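MAU2 chromatid cohesion factor homolog (Saccharomyces cerevisiae, PDB 4XDN) partners SCC2 in the complex that puts cohesin onto chromosomes, and so takes part in sister chromatid cohesion. Local coordinates at residues Trp610-Cys615 against Leu626-Leu631; Gln394-Gly399 against Arg595-Met600. One frame throughout, in Å; residues are numbered along the deposited sequence.

Interaction 1: residues Trp610-Cys615 against Leu626-Leu631; sequences WHLMNC and LTNAKL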
loop_
_atom_site.group_PDB
_atom_site.type_symbol
_atom_site.label_atom_id
_atom_site.label_comp_id
_atom_site.label_asym_id
_atom_site.label_seq_id
_atom_site.Cartn_x
_atom_site.Cartn_y
_atom_site.Cartn_z
ATOM N N TRP A 610 5.074 -22.105 36.595
ATOM C CA TRP A 610 4.449 -23.303 36.055
ATOM C C TRP A 610 5.443 -24.454 35.998
ATOM O O TRP A 610 5.135 -25.576 36.397
ATOM C CB TRP A 610 3.888 -23.023 34.661
ATOM C CG TRP A 610 3.312 -24.222 33.987
ATOM C CD1 TRP A 610 2.539 -25.192 34.554
ATOM C CD2 TRP A 610 3.471 -24.585 32.612
ATOM N NE1 TRP A 610 2.204 -26.136 33.614
ATOM C CE2 TRP A 610 2.763 -25.785 32.413
ATOM C CE3 TRP A 610 4.142 -24.010 31.529
ATOM C CZ2 TRP A 610 2.705 -26.420 31.175
ATOM C CZ3 TRP A 610 4.083 -24.641 30.302
ATOM C CH2 TRP A 610 3.371 -25.835 30.136
ATOM N N HIS A 611 6.639 -24.169 35.501
ATOM C CA HIS A 611 7.664 -25.191 35.369
ATOM C C HIS A 611 8.110 -25.712 36.735
ATOM O O HIS A 611 8.391 -26.899 36.886
ATOM C CB HIS A 611 8.867 -24.651 34.598
ATOM C CG HIS A 611 9.892 -25.697 34.290
ATOM N ND1 HIS A 611 9.637 -26.760 33.451
ATOM C CD2 HIS A 611 11.165 -25.854 34.725
ATOM C CE1 HIS A 611 10.712 -27.525 33.378
ATOM N NE2 HIS A 611 11.652 -26.998 34.141
ATOM N N LEU A 612 8.170 -24.825 37.725
ATOM C CA LEU A 612 8.536 -25.221 39.083
ATOM C C LEU A 612 7.545 -26.238 39.644
ATOM O O LEU A 612 7.945 -27.185 40.323
ATOM C CB LEU A 612 8.608 -24.000 40.006
ATOM C CG LEU A 612 8.883 -24.293 41.488
ATOM C CD1 LEU A 612 10.217 -25.000 41.674
ATOM C CD2 LEU A 612 8.843 -23.012 42.308
ATOM N N MET A 613 6.259 -26.038 39.366
ATOM C CA MET A 613 5.232 -26.974 39.811
ATOM C C MET A 613 5.491 -28.343 39.209
ATOM O O MET A 613 5.519 -29.349 39.916
ATOM C CB MET A 613 3.831 -26.496 39.418
ATOM C CG MET A 613 3.410 -25.174 40.036
ATOM S SD MET A 613 3.631 -25.116 41.822
ATOM C CE MET A 613 4.665 -23.656 41.974
ATOM N N ASN A 614 5.687 -28.371 37.897
ATOM C CA ASN A 614 5.932 -29.614 37.185
ATOM C C ASN A 614 7.176 -30.326 37.719
ATOM O O ASN A 614 7.216 -31.552 37.791
ATOM C CB ASN A 614 6.065 -29.335 35.689
ATOM C CG ASN A 614 4.845 -28.630 35.120
ATOM O OD1 ASN A 614 3.715 -28.878 35.541
ATOM N ND2 ASN A 614 5.070 -27.735 34.168
ATOM N N CYS A 615 8.183 -29.550 38.102
ATOM C CA CYS A 615 9.364 -30.104 38.753
ATOM C C CYS A 615 8.997 -30.664 40.121
ATOM O O CYS A 615 9.405 -31.766 40.482
ATOM C CB CYS A 615 10.453 -29.040 38.899
ATOM S SG CYS A 615 11.222 -28.524 37.350
ATOM N N LEU A 626 17.469 -25.575 40.196
ATOM C CA LEU A 626 17.806 -24.667 39.106
ATOM C C LEU A 626 16.654 -23.723 38.788
ATOM O O LEU A 626 16.877 -22.553 38.480
ATOM C CB LEU A 626 18.193 -25.456 37.855
ATOM C CG LEU A 626 19.408 -26.375 37.991
ATOM C CD1 LEU A 626 19.618 -27.166 36.712
ATOM C CD2 LEU A 626 20.656 -25.581 38.339
ATOM N N THR A 627 15.425 -24.226 38.866
ATOM C CA THR A 627 14.256 -23.413 38.549
ATOM C C THR A 627 14.021 -22.345 39.617
ATOM O O THR A 627 13.727 -21.194 39.295
ATOM C CB THR A 627 12.988 -24.275 38.397
ATOM O OG1 THR A 627 13.218 -25.295 37.416
ATOM C CG2 THR A 627 11.799 -23.420 37.957
ATOM N N ASN A 628 14.146 -22.722 40.887
ATOM C CA ASN A 628 14.050 -21.753 41.973
ATOM C C ASN A 628 15.116 -20.675 41.820
ATOM O O ASN A 628 14.850 -19.490 42.021
ATOM C CB ASN A 628 14.195 -22.438 43.337
ATOM C CG ASN A 628 12.860 -22.743 43.986
ATOM O OD1 ASN A 628 11.948 -21.914 43.984
ATOM N ND2 ASN A 628 12.737 -23.939 44.551
ATOM N N ALA A 629 16.323 -21.101 41.463
ATOM C CA ALA A 629 17.431 -20.179 41.253
ATOM C C ALA A 629 17.111 -19.199 40.132
ATOM O O ALA A 629 17.374 -18.002 40.249
ATOM C CB ALA A 629 18.706 -20.946 40.938
ATOM N N LYS A 630 16.535 -19.709 39.050
ATOM C CA LYS A 630 16.198 -18.869 37.908
ATOM C C LYS A 630 15.113 -17.868 38.282
ATOM O O LYS A 630 15.142 -16.717 37.843
ATOM C CB LYS A 630 15.746 -19.724 36.722
ATOM C CG LYS A 630 15.383 -18.921 35.475
ATOM C CD LYS A 630 16.550 -18.081 34.976
ATOM C CE LYS A 630 16.171 -17.308 33.723
ATOM N NZ LYS A 630 17.280 -16.455 33.236
ATOM N N LEU A 631 14.160 -18.308 39.098
ATOM C CA LEU A 631 13.100 -17.425 39.565
ATOM C C LEU A 631 13.679 -16.332 40.450
ATOM O O LEU A 631 13.289 -15.172 40.346
ATOM C CB LEU A 631 12.029 -18.211 40.324
ATOM C CG LEU A 631 11.154 -19.146 39.486
ATOM C CD1 LEU A 631 10.240 -19.961 40.387
ATOM C CD2 LEU A 631 10.338 -18.368 38.459
#
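Thr627 packs against His611, Leu612 and Cys615 where helix 621-638 folds back along helix 601-618 as an antiparallel helical hairpin near the C-terminal end of this largely helical chain. The two short segments run at 161° to one another with their axes 9.7 Å apart, and Leu612 and Thr627 are the residues of closest backbone approach. The branches of Thr627 divide the work. Its methyl, placed anti to the backbone N, meets the side of Leu612, CG2 lying 3.8 Å from CB. Its hydroxyl faces His611 and Cys615: OG1 sits at the imidazole edge, near the ring plane, 3.4 Å from His611 CD2, while Cys615 SG is 3.8 Å from Thr627 OG1. Neither is a hydrogen bond; the hydroxyl bonds to the carbonyl of Asp623 one turn back, and His611 ND1 to Ser587 OG on helix 580-593.

One residue on, Asn628 brings its amide against the fork of Leu612, with OD1 at CD2 and ND2 nearest CD1, a van der Waals contact without any polar bond. Further along, Leu631 meets the same Leu612 through a methyl. Side chains of another protein chain in the assembly also pack on Leu612, Asn628 and Leu631, so the hairpin contributes to that interface as well. Between the two leucines themselves, CD2 of Leu612 and CD1 of Leu631 touch at 3.9 Å.

Interaction 2: residues Gln394-Gly399 against Arg595-Met600; sequences QTLLKG and RQQGGM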
loop_
_atom_site.group_PDB
_atom_site.type_symbol
_atom_site.label_atom_id
_atom_site.label_comp_id
_atom_site.label_asym_id
_atom_site.label_seq_id
_atom_site.Cartn_x
_atom_site.Cartn_y
_atom_site.Cartn_z
ATOM N N GLN A 394 13.890 -4.147 15.988
ATOM C CA GLN A 394 14.662 -3.901 17.201
ATOM C C GLN A 394 13.768 -3.968 18.432
ATOM O O GLN A 394 14.170 -4.491 19.472
ATOM C CB GLN A 394 15.360 -2.541 17.135
ATOM C CG GLN A 394 16.744 -2.581 16.507
ATOM C CD GLN A 394 17.732 -3.411 17.308
ATOM O OE1 GLN A 394 18.441 -4.254 16.757
ATOM N NE2 GLN A 394 17.789 -3.170 18.613
ATOM N N THR A 395 12.556 -3.435 18.306
ATOM C CA THR A 395 11.591 -3.459 19.398
ATOM C C THR A 395 11.230 -4.893 19.761
ATOM O O THR A 395 11.143 -5.241 20.941
ATOM C CB THR A 395 10.308 -2.677 19.034
ATOM O OG1 THR A 395 10.639 -1.309 18.771
ATOM C CG2 THR A 395 9.291 -2.730 20.168
ATOM N N LEU A 396 11.023 -5.722 18.744
ATOM C CA LEU A 396 10.763 -7.141 18.956
ATOM C C LEU A 396 11.946 -7.813 19.641
ATOM O O LEU A 396 11.774 -8.634 20.542
ATOM C CB LEU A 396 10.474 -7.840 17.628
ATOM C CG LEU A 396 9.009 -8.120 17.294
ATOM C CD1 LEU A 396 8.891 -8.593 15.856
ATOM C CD2 LEU A 396 8.430 -9.155 18.246
ATOM N N LEU A 397 13.151 -7.458 19.204
ATOM C CA LEU A 397 14.364 -8.096 19.700
ATOM C C LEU A 397 14.682 -7.688 21.134
ATOM O O LEU A 397 15.042 -8.530 21.954
ATOM C CB LEU A 397 15.550 -7.757 18.790
ATOM C CG LEU A 397 16.901 -8.362 19.184
ATOM C CD1 LEU A 397 16.864 -9.882 19.111
ATOM C CD2 LEU A 397 18.017 -7.803 18.304
ATOM N N LYS A 398 14.537 -6.399 21.434
ATOM C CA LYS A 398 15.021 -5.844 22.698
ATOM C C LYS A 398 13.922 -5.623 23.737
ATOM O O LYS A 398 14.202 -5.543 24.934
ATOM C CB LYS A 398 15.743 -4.518 22.438
ATOM C CG LYS A 398 16.964 -4.640 21.536
ATOM C CD LYS A 398 17.959 -5.639 22.098
ATOM C CE LYS A 398 19.336 -5.481 21.475
ATOM N NZ LYS A 398 20.340 -6.349 22.156
ATOM N N GLY A 399 12.677 -5.520 23.287
ATOM C CA GLY A 399 11.574 -5.252 24.191
ATOM C C GLY A 399 11.594 -3.816 24.682
ATOM O O GLY A 399 11.346 -3.542 25.857
ATOM N N ARG A 595 14.402 -16.508 26.567
ATOM C CA ARG A 595 15.679 -15.796 26.596
ATOM C C ARG A 595 16.037 -15.174 25.248
ATOM O O ARG A 595 16.918 -14.319 25.168
ATOM C CB ARG A 595 16.803 -16.738 27.037
ATOM C CG ARG A 595 17.281 -17.707 25.962
ATOM C CD ARG A 595 18.363 -18.627 26.499
ATOM N NE ARG A 595 19.341 -18.984 25.473
ATOM C CZ ARG A 595 20.208 -18.128 24.935
ATOM N NH1 ARG A 595 20.216 -16.854 25.313
ATOM N NH2 ARG A 595 21.064 -18.541 24.010
ATOM N N GLN A 596 15.351 -15.603 24.195
ATOM C CA GLN A 596 15.723 -15.229 22.832
ATOM C C GLN A 596 15.437 -13.760 22.511
ATOM O O GLN A 596 16.021 -13.207 21.580
ATOM C CB GLN A 596 14.993 -16.127 21.830
ATOM C CG GLN A 596 15.282 -17.613 21.985
ATOM C CD GLN A 596 16.507 -18.057 21.212
ATOM O OE1 GLN A 596 16.405 -18.836 20.263
ATOM N NE2 GLN A 596 17.674 -17.572 21.616
ATOM N N GLN A 597 14.547 -13.135 23.277
ATOM C CA GLN A 597 14.207 -11.726 23.076
ATOM C C GLN A 597 14.112 -10.986 24.405
ATOM O O GLN A 597 13.788 -11.579 25.433
ATOM C CB GLN A 597 12.883 -11.590 22.316
ATOM C CG GLN A 597 12.937 -12.071 20.876
ATOM C CD GLN A 597 11.577 -12.041 20.193
ATOM O OE1 GLN A 597 10.584 -11.604 20.774
ATOM N NE2 GLN A 597 11.531 -12.509 18.953
ATOM N N GLY A 598 14.392 -9.686 24.374
ATOM C CA GLY A 598 14.258 -8.849 25.552
ATOM C C GLY A 598 12.799 -8.569 25.862
ATOM O O GLY A 598 11.928 -8.812 25.030
ATOM N N GLY A 599 12.530 -8.062 27.062
ATOM C CA GLY A 599 11.172 -7.738 27.469
ATOM C C GLY A 599 10.344 -8.950 27.871
ATOM O O GLY A 599 9.144 -8.830 28.111
ATOM N N MET A 600 10.987 -10.109 27.958
ATOM C CA MET A 600 10.291 -11.373 28.203
ATOM C C MET A 600 10.426 -11.886 29.641
ATOM O O MET A 600 10.038 -13.013 29.936
ATOM C CB MET A 600 10.821 -12.442 27.242
ATOM C CG MET A 600 10.497 -12.175 25.780
ATOM S SD MET A 600 8.757 -12.452 25.415
ATOM C CE MET A 600 8.707 -14.241 25.348
HETATM O O HOH W 1 10.098 -8.763 22.790
#
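Leu397 and Gln597 begin a run of three close backbone pairs, continued by Lys398 with Gly598 and Gly399 with Gly599, in which the C-terminal end of helix 369-398 meets the loop linking helices 580-593 and 601-618. The helix ends in a glycine of positive phi, Gly399, the first residue to leave helical angles. One direct hydrogen bond joins the two backbones: Gly598 N donates to Leu397 O at 2.8 Å, nearly straight at 173°, with the donor tilted 31° from the carbonyl plane. CA-H...O contacts flank it, Gln597 CA reaching Leu397 O and Gly598 CA lying 3.4 Å from Lys398 O. Carbonyls in the last turn of a helix commonly lack an i+4 amide; here Leu397 O takes Gly598 N, and Leu396 O a water.

That water bridges the two segments, donating to Leu396 O at 2.8 Å and to Gly598 O. Three glycines lie where the backbones come closest, the CA atoms of Gly399 and Gly599 being 4.1 Å apart, and Gly599 too has positive phi.

Among side chains, Gln597 does most of the touching. It runs out extended beyond CG, side by side with Leu396 and pointing the same way. Cys336, Tyr337 and Leu562 also touch this glutamine. Leu397 starts off away from the loop, but its end returns to bring CD1 within 4.2 Å of Gln596 O. Beside Leu396, the amide oxygen of Gln597 comes close to a second acceptor, OE1 standing 3.2 Å from Leu396 O with no hydrogen bond between them.

The centres of the two interactions lie about 22 Å apart, on the same side of the chain's centre, and their nearest atoms are about 6 Å from each other without touching. Helix 601-618 connects them directly: Met600 of interaction 2 is its N-cap residue, and residues 610-615 of interaction 1 lie further along it. Interaction 2 is long-range, drawing together segments almost 200 residues apart, and is complete in sequence before interaction 1 pairs neighbouring helices. Helix 601-618 thus probably ties the C-terminal hairpin with helix 621-638 to the long helix 369-398, close to where another protein chain packs, at Leu396 and around Leu612.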